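Local atomic coordinates of nucleocapsid (Crimean-congo hemorrhagic fever virus, PDB entry 4AKL), a protein that binds single-stranded and double-stranded RNA, probably takes part in packaging the viral genome, and displays sequence-non-specific double-stranded DNA endonuclease activity. Residues Phe332-Lys336 against His337-Thr341. Sequence-based numbering, arbitrary orientation.
Sequences FELGK and HPRGT
R339 folds back against L334 as the chain leaves helix 324-336, and the two side chains cross at about a right angle. The methyl CD1 of L334 touches the arginine chain at CD, 3.4 Å away, and lies over one face of the guanidinium. R339 reaches this position because CG stands between its own backbone N and carbonyl carbon (chi1 77°) and the chain then bends at both chi2 and chi3. Its guanidinium is thereby turned toward the backbone carbonyl of H337. R339 NE donates a nearly straight bond to H337 O at 2.9 Å, with the oxygen in the guanidinium plane; NH2 adds a weak bond to the same oxygen at 3.4 Å. E333 O lies 3.4 Å from R339 NH2, oblique to the guanidinium plane. That helical carbonyl accepts H337 N at 3.2 Å, a backbone bond across four residues with an N-H...O angle of 175°. Alongside, K336 and H337 point the same way; in the conformer described, the lysine CG lies over one face of the imidazole and CE is 3.8 Å from H337 CE1, a packing that is tentative because the histidine is modelled in two conformers. With CG anti to the backbone N (chi1 -177°) and a bend at chi3, K336 carries NZ back to E333, where it forms a salt bridge to OE1 at 3.0 Å on the syn side of the carboxylate. E333 OE2 also receives a weak hydrogen bond from Q329, one turn earlier. The turn lies at the protein surface and leads through P338 to G340, the N-cap of helix 341-350. Chemically, the positive charge of R339 would probably be favourable near the helix C-terminus, while the E333 carboxylate would largely balance K336.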
ATOM      1  N   PHE A 332     -16.825  -9.907 -10.188  1.00 30.47           N
ATOM      2  CA  PHE A 332     -17.297  -9.340 -11.428  1.00 32.61           C
ATOM      3  C   PHE A 332     -18.747  -8.928 -11.304  1.00 33.66           C
ATOM      4  O   PHE A 332     -19.090  -7.842 -11.692  1.00 34.06           O
ATOM      5  CB  PHE A 332     -17.143 -10.335 -12.591  1.00 33.57           C
ATOM      6  CG  PHE A 332     -17.787  -9.888 -13.884  1.00 35.03           C
ATOM      7  CD1 PHE A 332     -17.175  -8.948 -14.695  1.00 35.50           C
ATOM      8  CD2 PHE A 332     -19.013 -10.429 -14.297  1.00 37.93           C
ATOM      9  CE1 PHE A 332     -17.763  -8.524 -15.875  1.00 37.48           C
ATOM     10  CE2 PHE A 332     -19.628 -10.045 -15.511  1.00 37.85           C
ATOM     11  CZ  PHE A 332     -19.007  -9.092 -16.303  1.00 38.96           C
ATOM     12  N   GLU A 333     -19.574  -9.810 -10.757  1.00 34.79           N
ATOM     13  CA  GLU A 333     -21.030  -9.519 -10.538  1.00 36.25           C
ATOM     14  C   GLU A 333     -21.191  -8.322  -9.670  1.00 35.87           C
ATOM     15  O   GLU A 333     -22.066  -7.550  -9.885  1.00 35.73           O
ATOM     16  CB  GLU A 333     -21.756 -10.696  -9.892  1.00 36.50           C
ATOM     17  CG  GLU A 333     -21.687 -11.980 -10.681  1.00 38.69           C
ATOM     18  CD  GLU A 333     -22.371 -11.857 -11.991  1.00 43.04           C
ATOM     19  OE1 GLU A 333     -23.436 -11.216 -12.002  1.00 46.38           O
ATOM     20  OE2 GLU A 333     -21.877 -12.395 -13.010  1.00 44.38           O
ATOM     21  N   LEU A 334     -20.293  -8.160  -8.698  1.00 35.64           N
ATOM     22  CA  LEU A 334     -20.388  -7.106  -7.710  1.00 35.66           C
ATOM     23  C   LEU A 334     -20.145  -5.686  -8.301  1.00 36.21           C
ATOM     24  O   LEU A 334     -20.791  -4.707  -7.927  1.00 36.39           O
ATOM     25  CB  LEU A 334     -19.339  -7.420  -6.639  1.00 35.21           C
ATOM     26  CG  LEU A 334     -19.591  -7.240  -5.165  1.00 36.37           C
ATOM     27  CD1 LEU A 334     -20.775  -8.040  -4.662  1.00 36.68           C
ATOM     28  CD2 LEU A 334     -18.302  -7.633  -4.368  1.00 34.51           C
ATOM     29  N   GLY A 335     -19.183  -5.579  -9.210  1.00 36.82           N
ATOM     30  CA  GLY A 335     -18.901  -4.343  -9.873  1.00 37.45           C
ATOM     31  C   GLY A 335     -19.782  -4.098 -11.088  1.00 39.59           C
ATOM     32  O   GLY A 335     -19.755  -3.018 -11.621  1.00 39.56           O
ATOM     33  N   LYS A 336     -20.550  -5.105 -11.525  1.00 41.76           N
ATOM     34  CA  LYS A 336     -21.434  -4.974 -12.687  1.00 44.67           C
ATOM     35  C   LYS A 336     -22.697  -4.292 -12.208  1.00 46.25           C
ATOM     36  O   LYS A 336     -23.116  -3.284 -12.814  1.00 47.51           O
ATOM     37  CB  LYS A 336     -21.719  -6.371 -13.292  1.00 45.82           C
ATOM     38  CG  LYS A 336     -22.551  -6.413 -14.522  1.00 49.09           C
ATOM     39  CD  LYS A 336     -22.671  -7.875 -15.144  1.00 51.68           C
ATOM     40  CE  LYS A 336     -23.398  -8.863 -14.184  1.00 52.87           C
ATOM     41  NZ  LYS A 336     -23.722 -10.168 -14.813  1.00 54.66           N
ATOM     42  N   HIS A 337     -23.275  -4.844 -11.114  1.00 46.58           N
ATOM     43  CA  HIS A 337     -24.497  -4.337 -10.458  0.70 47.57           C
ATOM     44  C   HIS A 337     -24.164  -3.999  -9.007  1.00 46.47           C
ATOM     45  O   HIS A 337     -24.168  -4.921  -8.153  1.00 46.45           O
ATOM     46  CB  HIS A 337     -25.662  -5.381 -10.392  0.70 48.62           C
ATOM     47  CG  HIS A 337     -26.156  -5.870 -11.717  0.70 50.56           C
ATOM     48  ND1 HIS A 337     -26.320  -7.214 -11.990  0.70 50.89           N
ATOM     49  CD2 HIS A 337     -26.527  -5.204 -12.840  0.70 52.30           C
ATOM     50  CE1 HIS A 337     -26.763  -7.356 -13.228  0.70 53.35           C
ATOM     51  NE2 HIS A 337     -26.894  -6.151 -13.768  0.70 53.81           N
ATOM     52  N   PRO A 338     -23.920  -2.714  -8.687  1.00 46.08           N
ATOM     53  CA  PRO A 338     -23.573  -2.426  -7.337  1.00 45.61           C
ATOM     54  C   PRO A 338     -24.717  -2.740  -6.399  1.00 46.36           C
ATOM     55  O   PRO A 338     -25.868  -2.505  -6.737  1.00 46.92           O
ATOM     56  CB  PRO A 338     -23.378  -0.925  -7.352  1.00 46.10           C
ATOM     57  CG  PRO A 338     -24.298  -0.454  -8.343  1.00 47.17           C
ATOM     58  CD  PRO A 338     -24.313  -1.493  -9.395  1.00 47.21           C
ATOM     59  N   ARG A 339     -24.389  -3.299  -5.258  1.00 45.86           N
ATOM     60  CA  ARG A 339     -25.379  -3.545  -4.231  1.00 46.89           C
ATOM     61  C   ARG A 339     -24.746  -3.222  -2.927  1.00 45.75           C
ATOM     62  O   ARG A 339     -23.552  -2.919  -2.876  1.00 44.08           O
ATOM     63  CB  ARG A 339     -25.910  -4.991  -4.261  1.00 47.93           C
ATOM     64  CG  ARG A 339     -25.019  -6.097  -3.684  1.00 47.76           C
ATOM     65  CD  ARG A 339     -23.797  -6.400  -4.511  1.00 48.89           C
ATOM     66  NE  ARG A 339     -24.069  -6.789  -5.910  1.00 50.54           N
ATOM     67  CZ  ARG A 339     -24.356  -8.027  -6.349  1.00 51.55           C
ATOM     68  NH1 ARG A 339     -24.440  -9.074  -5.517  1.00 51.37           N
ATOM     69  NH2 ARG A 339     -24.575  -8.217  -7.655  1.00 53.11           N
ATOM     70  N   GLY A 340     -25.574  -3.265  -1.884  1.00 46.05           N
ATOM     71  CA  GLY A 340     -25.130  -2.984  -0.544  1.00 45.65           C
ATOM     72  C   GLY A 340     -24.066  -3.933  -0.001  1.00 44.73           C
ATOM     73  O   GLY A 340     -23.968  -5.105  -0.426  1.00 44.59           O
ATOM     74  N   THR A 341     -23.273  -3.383   0.931  1.00 43.45           N
ATOM     75  CA  THR A 341     -22.283  -4.089   1.659  1.00 42.16           C
ATOM     76  C   THR A 341     -22.900  -5.220   2.420  1.00 41.69           C
ATOM     77  O   THR A 341     -22.311  -6.297   2.523  1.00 41.30           O
ATOM     78  CB  THR A 341     -21.642  -3.175   2.673  1.00 42.23           C
ATOM     79  OG1 THR A 341     -20.933  -2.155   1.972  1.00 43.35           O
ATOM     80  CG2 THR A 341     -20.673  -3.933   3.604  1.00 41.85           C
TER